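Local coordinates for hypothetical membrane spanning protein (Vibrio fischeri, PDB 4RCK) that is of unknown function but carries a magnesium-binding von Willebrand factor type A domain of the BatA type, here cut from a membrane-spanning protein, at residues I58-L68 with L81-L92. Sequence-based numbering, arbitrary orientation.
Sequences IDQRKGDRLGL and LTFDRNTVREQL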
ATOM      1  N   ILE A  58       1.908 -11.481 -12.804  1.00 81.13           N
ATOM      2  CA  ILE A  58       1.237 -10.368 -12.147  1.00 86.77           C
ATOM      3  C   ILE A  58      -0.140 -10.774 -11.625  1.00 92.66           C
ATOM      4  O   ILE A  58      -0.507 -10.447 -10.493  1.00 91.76           O
ATOM      5  CB  ILE A  58       1.101  -9.170 -13.113  1.00 95.13           C
ATOM      6  CG1 ILE A  58       2.479  -8.615 -13.479  1.00 83.89           C
ATOM      7  CG2 ILE A  58       0.271  -8.087 -12.508  1.00111.21           C
ATOM      8  CD1 ILE A  58       2.429  -7.374 -14.350  1.00 85.51           C
ATOM      9  N   ASP A  59      -0.886 -11.509 -12.445  1.00105.83           N
ATOM     10  CA  ASP A  59      -2.197 -12.018 -12.047  1.00118.69           C
ATOM     11  C   ASP A  59      -2.116 -12.906 -10.807  1.00120.37           C
ATOM     12  O   ASP A  59      -3.062 -12.979 -10.021  1.00120.13           O
ATOM     13  CB  ASP A  59      -2.843 -12.814 -13.187  1.00127.14           C
ATOM     14  CG  ASP A  59      -2.957 -12.020 -14.471  1.00132.00           C
ATOM     15  OD1 ASP A  59      -2.696 -10.799 -14.440  1.00138.57           O
ATOM     16  OD2 ASP A  59      -3.315 -12.617 -15.509  1.00128.13           O
ATOM     17  N   GLN A  60      -0.985 -13.587 -10.645  1.00119.79           N
ATOM     18  CA  GLN A  60      -0.830 -14.590  -9.599  1.00112.62           C
ATOM     19  C   GLN A  60      -0.620 -13.926  -8.234  1.00104.24           C
ATOM     20  O   GLN A  60      -1.104 -14.423  -7.214  1.00111.27           O
ATOM     21  CB  GLN A  60       0.326 -15.540  -9.958  1.00112.00           C
ATOM     22  CG  GLN A  60       0.350 -16.859  -9.190  1.00120.91           C
ATOM     23  CD  GLN A  60      -0.961 -17.635  -9.286  1.00134.87           C
ATOM     24  OE1 GLN A  60      -1.733 -17.474 -10.236  1.00145.75           O
ATOM     25  NE2 GLN A  60      -1.213 -18.486  -8.296  1.00135.39           N
ATOM     26  N   ARG A  61       0.068 -12.787  -8.224  1.00 97.13           N
ATOM     27  CA  ARG A  61       0.269 -12.012  -6.998  1.00 99.90           C
ATOM     28  C   ARG A  61      -1.040 -11.525  -6.378  1.00115.74           C
ATOM     29  O   ARG A  61      -1.951 -11.106  -7.088  1.00122.85           O
ATOM     30  CB  ARG A  61       1.168 -10.811  -7.283  1.00 95.93           C
ATOM     31  CG  ARG A  61       2.601 -11.166  -7.637  1.00 97.34           C
ATOM     32  CD  ARG A  61       3.422 -11.464  -6.396  1.00101.57           C
ATOM     33  NE  ARG A  61       3.335 -12.857  -5.971  1.00101.06           N
ATOM     34  CZ  ARG A  61       3.962 -13.339  -4.905  1.00114.32           C
ATOM     35  NH1 ARG A  61       3.843 -14.618  -4.574  1.00135.78           N
ATOM     36  NH2 ARG A  61       4.711 -12.534  -4.164  1.00107.10           N
ATOM     37  N   LYS A  62      -1.123 -11.578  -5.052  1.00127.76           N
ATOM     38  CA  LYS A  62      -2.293 -11.084  -4.327  1.00136.02           C
ATOM     39  C   LYS A  62      -1.881 -10.300  -3.086  1.00134.14           C
ATOM     40  O   LYS A  62      -1.103 -10.786  -2.266  1.00140.99           O
ATOM     41  CB  LYS A  62      -3.216 -12.240  -3.924  1.00138.53           C
ATOM     42  CG  LYS A  62      -3.805 -13.023  -5.090  1.00138.54           C
ATOM     43  CD  LYS A  62      -4.770 -12.174  -5.902  1.00133.70           C
ATOM     44  CE  LYS A  62      -4.841 -12.660  -7.342  1.00136.77           C
ATOM     45  NZ  LYS A  62      -5.227 -14.095  -7.433  1.00142.56           N
ATOM     46  N   GLY A  63      -2.403  -9.086  -2.958  1.00118.57           N
ATOM     47  CA  GLY A  63      -2.176  -8.278  -1.774  1.00117.41           C
ATOM     48  C   GLY A  63      -0.848  -7.547  -1.762  1.00116.52           C
ATOM     49  O   GLY A  63      -0.457  -6.986  -0.739  1.00116.01           O
ATOM     50  N   ASP A  64      -0.159  -7.542  -2.897  1.00113.02           N
ATOM     51  CA  ASP A  64       1.145  -6.893  -2.988  1.00109.45           C
ATOM     52  C   ASP A  64       1.120  -5.697  -3.934  1.00107.25           C
ATOM     53  O   ASP A  64       0.296  -5.632  -4.845  1.00 96.57           O
ATOM     54  CB  ASP A  64       2.208  -7.893  -3.449  1.00104.24           C
ATOM     55  CG  ASP A  64       2.130  -9.211  -2.705  1.00120.99           C
ATOM     56  OD1 ASP A  64       2.293  -9.207  -1.467  1.00135.79           O
ATOM     57  OD2 ASP A  64       1.915 -10.252  -3.360  1.00123.41           O
ATOM     58  N   ARG A  65       2.026  -4.749  -3.707  1.00108.66           N
ATOM     59  CA  ARG A  65       2.205  -3.630  -4.626  1.00101.53           C
ATOM     60  C   ARG A  65       3.252  -3.960  -5.677  1.00107.09           C
ATOM     61  O   ARG A  65       4.275  -4.574  -5.379  1.00110.37           O
ATOM     62  CB  ARG A  65       2.606  -2.358  -3.879  1.00 96.11           C
ATOM     63  CG  ARG A  65       1.439  -1.552  -3.354  1.00 99.95           C
ATOM     64  CD  ARG A  65       1.891  -0.210  -2.816  1.00103.95           C
ATOM     65  NE  ARG A  65       2.919  -0.353  -1.792  1.00108.39           N
ATOM     66  CZ  ARG A  65       3.619   0.660  -1.292  1.00110.14           C
ATOM     67  NH1 ARG A  65       3.402   1.894  -1.726  1.00115.12           N
ATOM     68  NH2 ARG A  65       4.537   0.440  -0.362  1.00109.75           N
ATOM     69  N   LEU A  66       2.993  -3.542  -6.911  1.00106.01           N
ATOM     70  CA  LEU A  66       3.900  -3.816  -8.015  1.00100.15           C
ATOM     71  C   LEU A  66       4.196  -2.553  -8.819  1.00101.86           C
ATOM     72  O   LEU A  66       3.325  -1.702  -9.005  1.00117.64           O
ATOM     73  CB  LEU A  66       3.315  -4.902  -8.922  1.00108.93           C
ATOM     74  CG  LEU A  66       3.340  -6.324  -8.358  1.00105.37           C
ATOM     75  CD1 LEU A  66       2.350  -7.221  -9.082  1.00110.20           C
ATOM     76  CD2 LEU A  66       4.743  -6.899  -8.454  1.00 94.91           C
ATOM     77  N   GLY A  67       5.437  -2.436  -9.285  1.00 90.34           N
ATOM     78  CA  GLY A  67       5.860  -1.303 -10.088  1.00 87.55           C
ATOM     79  C   GLY A  67       6.709  -1.753 -11.263  1.00 83.01           C
ATOM     80  O   GLY A  67       7.232  -2.867 -11.261  1.00 80.82           O
ATOM     81  N   LEU A  68       6.855  -0.888 -12.262  1.00100.97           N
ATOM     82  CA  LEU A  68       7.541  -1.271 -13.495  1.00 96.87           C
ATOM     83  C   LEU A  68       8.657  -0.306 -13.899  1.00 85.63           C
ATOM     84  O   LEU A  68       8.422   0.884 -14.111  1.00 78.48           O
ATOM     85  CB  LEU A  68       6.526  -1.394 -14.635  1.00 92.25           C
ATOM     86  CG  LEU A  68       7.048  -1.766 -16.024  1.00 88.72           C
ATOM     87  CD1 LEU A  68       7.911  -3.018 -15.966  1.00 77.03           C
ATOM     88  CD2 LEU A  68       5.882  -1.962 -16.983  1.00 88.47           C
ATOM     89  N   LEU A  81       4.061   2.359  -8.301  1.00113.49           N
ATOM     90  CA  LEU A  81       3.732   1.205  -7.465  1.00102.33           C
ATOM     91  C   LEU A  81       2.224   1.255  -7.267  1.00109.27           C
ATOM     92  O   LEU A  81       1.651   2.342  -7.218  1.00128.37           O
ATOM     93  CB  LEU A  81       4.458   1.229  -6.112  1.00 90.21           C
ATOM     94  CG  LEU A  81       5.735   0.401  -5.907  1.00 94.88           C
ATOM     95  CD1 LEU A  81       6.423   0.790  -4.608  1.00 97.52           C
ATOM     96  CD2 LEU A  81       5.455  -1.092  -5.934  1.00 93.94           C
ATOM     97  N   THR A  82       1.577   0.100  -7.150  1.00101.53           N
ATOM     98  CA  THR A  82       0.117   0.079  -7.065  1.00106.45           C
ATOM     99  C   THR A  82      -0.487  -1.250  -6.638  1.00104.14           C
ATOM    100  O   THR A  82       0.161  -2.294  -6.679  1.00104.81           O
ATOM    101  CB  THR A  82      -0.521   0.437  -8.418  1.00109.79           C
ATOM    102  OG1 THR A  82      -1.937   0.229  -8.350  1.00109.11           O
ATOM    103  CG2 THR A  82       0.056  -0.439  -9.509  1.00102.24           C
ATOM    104  N   PHE A  83      -1.752  -1.188  -6.241  1.00111.16           N
ATOM    105  CA  PHE A  83      -2.528  -2.376  -5.925  1.00120.11           C
ATOM    106  C   PHE A  83      -3.340  -2.806  -7.131  1.00121.88           C
ATOM    107  O   PHE A  83      -3.913  -3.897  -7.162  1.00120.12           O
ATOM    108  CB  PHE A  83      -3.445  -2.118  -4.736  1.00136.60           C
ATOM    109  CG  PHE A  83      -2.852  -2.524  -3.428  1.00140.54           C
ATOM    110  CD1 PHE A  83      -3.200  -3.728  -2.851  1.00144.46           C
ATOM    111  CD2 PHE A  83      -1.940  -1.714  -2.784  1.00133.42           C
ATOM    112  CE1 PHE A  83      -2.658  -4.117  -1.647  1.00138.29           C
ATOM    113  CE2 PHE A  83      -1.398  -2.094  -1.580  1.00125.76           C
ATOM    114  CZ  PHE A  83      -1.752  -3.300  -1.012  1.00128.06           C
ATOM    115  N   ASP A  84      -3.390  -1.934  -8.129  1.00126.15           N
ATOM    116  CA  ASP A  84      -4.027  -2.286  -9.379  1.00124.63           C
ATOM    117  C   ASP A  84      -3.004  -2.913 -10.307  1.00115.28           C
ATOM    118  O   ASP A  84      -2.211  -2.220 -10.941  1.00108.46           O
ATOM    119  CB  ASP A  84      -4.668  -1.073 -10.040  1.00121.97           C
ATOM    120  CG  ASP A  84      -5.507  -1.459 -11.230  1.00132.91           C
ATOM    121  OD1 ASP A  84      -5.788  -2.669 -11.367  1.00138.48           O
ATOM    122  OD2 ASP A  84      -5.891  -0.572 -12.017  1.00133.19           O
ATOM    123  N   ARG A  85      -3.018  -4.237 -10.369  1.00111.20           N
ATOM    124  CA  ARG A  85      -2.092  -4.969 -11.217  1.00116.21           C
ATOM    125  C   ARG A  85      -2.389  -4.769 -12.698  1.00130.22           C
ATOM    126  O   ARG A  85      -1.476  -4.738 -13.528  1.00128.89           O
ATOM    127  CB  ARG A  85      -2.139  -6.448 -10.871  1.00116.85           C
ATOM    128  CG  ARG A  85      -1.402  -6.796  -9.596  1.00111.50           C
ATOM    129  CD  ARG A  85      -2.390  -7.165  -8.533  1.00113.67           C
ATOM    130  NE  ARG A  85      -3.387  -8.067  -9.089  1.00125.53           N
ATOM    131  CZ  ARG A  85      -3.886  -9.114  -8.448  1.00133.24           C
ATOM    132  NH1 ARG A  85      -3.486  -9.392  -7.214  1.00136.23           N
ATOM    133  NH2 ARG A  85      -4.786  -9.883  -9.044  1.00133.57           N
ATOM    134  N   ASN A  86      -3.676  -4.646 -13.013  1.00133.40           N
ATOM    135  CA  ASN A  86      -4.145  -4.405 -14.374  1.00131.78           C
ATOM    136  C   ASN A  86      -3.391  -3.296 -15.102  1.00127.74           C
ATOM    137  O   ASN A  86      -3.057  -3.437 -16.277  1.00128.83           O
ATOM    138  CB  ASN A  86      -5.636  -4.070 -14.353  1.00135.67           C
ATOM    139  CG  ASN A  86      -6.457  -5.121 -13.632  1.00136.30           C
ATOM    140  OD1 ASN A  86      -6.136  -6.309 -13.668  1.00142.06           O
ATOM    141  ND2 ASN A  86      -7.522  -4.688 -12.969  1.00129.79           N
ATOM    142  N   THR A  87      -3.119  -2.198 -14.403  1.00124.19           N
ATOM    143  CA  THR A  87      -2.434  -1.064 -15.019  1.00124.00           C
ATOM    144  C   THR A  87      -0.969  -1.396 -15.309  1.00112.76           C
ATOM    145  O   THR A  87      -0.402  -0.907 -16.283  1.00108.26           O
ATOM    146  CB  THR A  87      -2.520   0.216 -14.142  1.00118.93           C
ATOM    147  OG1 THR A  87      -2.149   1.361 -14.919  1.00119.19           O
ATOM    148  CG2 THR A  87      -1.621   0.122 -12.918  1.00114.07           C
ATOM    149  N   VAL A  88      -0.365  -2.246 -14.482  1.00102.79           N
ATOM    150  CA  VAL A  88       1.025  -2.634 -14.692  1.00 97.61           C
ATOM    151  C   VAL A  88       1.104  -3.624 -15.845  1.00 98.87           C
ATOM    152  O   VAL A  88       2.080  -3.653 -16.594  1.00 97.23           O
ATOM    153  CB  VAL A  88       1.653  -3.264 -13.433  1.00100.56           C
ATOM    154  CG1 VAL A  88       3.169  -3.316 -13.568  1.00107.51           C
ATOM    155  CG2 VAL A  88       1.260  -2.483 -12.195  1.00103.50           C
ATOM    156  N   ARG A  89       0.057  -4.431 -15.981  1.00102.54           N
ATOM    157  CA  ARG A  89      -0.017  -5.433 -17.036  1.00101.39           C
ATOM    158  C   ARG A  89      -0.241  -4.788 -18.400  1.00105.07           C
ATOM    159  O   ARG A  89       0.375  -5.181 -19.391  1.00104.85           O
ATOM    160  CB  ARG A  89      -1.137  -6.432 -16.746  1.00107.33           C
ATOM    161  CG  ARG A  89      -1.126  -7.643 -17.659  1.00108.16           C
ATOM    162  CD  ARG A  89      -2.530  -8.115 -18.002  1.00123.91           C
ATOM    163  NE  ARG A  89      -3.339  -8.391 -16.817  1.00133.60           N
ATOM    164  CZ  ARG A  89      -4.501  -7.803 -16.554  1.00134.76           C
ATOM    165  NH1 ARG A  89      -4.997  -6.906 -17.395  1.00134.23           N
ATOM    166  NH2 ARG A  89      -5.170  -8.115 -15.453  1.00136.51           N
ATOM    167  N   GLU A  90      -1.131  -3.801 -18.443  1.00111.58           N
ATOM    168  CA  GLU A  90      -1.446  -3.094 -19.680  1.00112.49           C
ATOM    169  C   GLU A  90      -0.280  -2.232 -20.143  1.00108.37           C
ATOM    170  O   GLU A  90       0.093  -2.256 -21.316  1.00106.91           O
ATOM    171  CB  GLU A  90      -2.686  -2.219 -19.504  1.00119.85           C
ATOM    172  CG  GLU A  90      -3.963  -2.978 -19.211  1.00133.93           C
ATOM    173  CD  GLU A  90      -5.064  -2.065 -18.713  1.00148.57           C
ATOM    174  OE1 GLU A  90      -4.832  -0.838 -18.654  1.00157.35           O
ATOM    175  OE2 GLU A  90      -6.157  -2.568 -18.377  1.00148.22           O
ATOM    176  N   GLN A  91       0.289  -1.467 -19.216  1.00106.42           N
ATOM    177  CA  GLN A  91       1.412  -0.594 -19.536  1.00104.60           C
ATOM    178  C   GLN A  91       2.627  -1.406 -19.960  1.00102.02           C
ATOM    179  O   GLN A  91       3.551  -0.877 -20.568  1.00102.52           O
ATOM    180  CB  GLN A  91       1.762   0.303 -18.347  1.00104.79           C
ATOM    181  CG  GLN A  91       0.732   1.387 -18.074  1.00112.63           C
ATOM    182  CD  GLN A  91       1.150   2.329 -16.964  1.00116.62           C
ATOM    183  OE1 GLN A  91       2.330   2.435 -16.635  1.00117.13           O
ATOM    184  NE2 GLN A  91       0.177   3.017 -16.377  1.00116.94           N
ATOM    185  N   LEU A  92       2.619  -2.693 -19.632  1.00 99.35           N
ATOM    186  CA  LEU A  92       3.617  -3.616 -20.149  1.00 96.30           C
ATOM    187  C   LEU A  92       3.240  -4.036 -21.562  1.00101.91           C
ATOM    188  O   LEU A  92       4.083  -4.073 -22.458  1.00118.61           O
ATOM    189  CB  LEU A  92       3.744  -4.847 -19.251  1.00 93.51           C
ATOM    190  CG  LEU A  92       4.791  -5.865 -19.709  1.00 91.34           C
ATOM    191  CD1 LEU A  92       6.190  -5.274 -19.599  1.00 89.30           C
ATOM    192  CD2 LEU A  92       4.682  -7.158 -18.916  1.00 89.06           C
TER
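Val88 sits between Ile58 and Leu68, and its CG1 is the bump that both meet. Ile58 CD1 lies 4.2 Å from Val88 CG1, and Leu68 CB comes from strand 65-68. This is the helix-on-sheet packing of the alpha-beta-alpha von Willebrand factor type A fold. Helix 85-92 runs nearly along strand 65-68, at 20° and 8.6 Å between axes. Helix 46-60 ends at its flank. Leu68 carries the row onward, with CD2 reaching Leu92 CD1.

Arg85 fills the hollow between the helix end and the strand. Its CG lies 3.8 Å from Leu66 CD1. Ile58 CG2 packs against Arg85 CB, the two side chains running in opposite directions. Bends at chi2 and chi3 turn the guanidinium toward the turn after helix 46-60, though its exact position is doubtful.

At the end of helix 46-60, Asp59 OD1 and Arg89 NE form a salt bridge whose N-H bond is weak. OD1 lies at the guanidinium edge, with the carboxylate and guanidinium planes 78° apart. Strands 65-71 and 75-82 form a hairpin, where Leu81 CD2 lies against the backbone of Leu66. Arg65 has its charged end on Asp20. The Phe83 ring meets that of Phe83 of the second subunit. Within this chain, the Phe83 ring plane is 23° from the Arg65 guanidinium, and Arg65 CG lies 3.4 Å from Phe83 CE2.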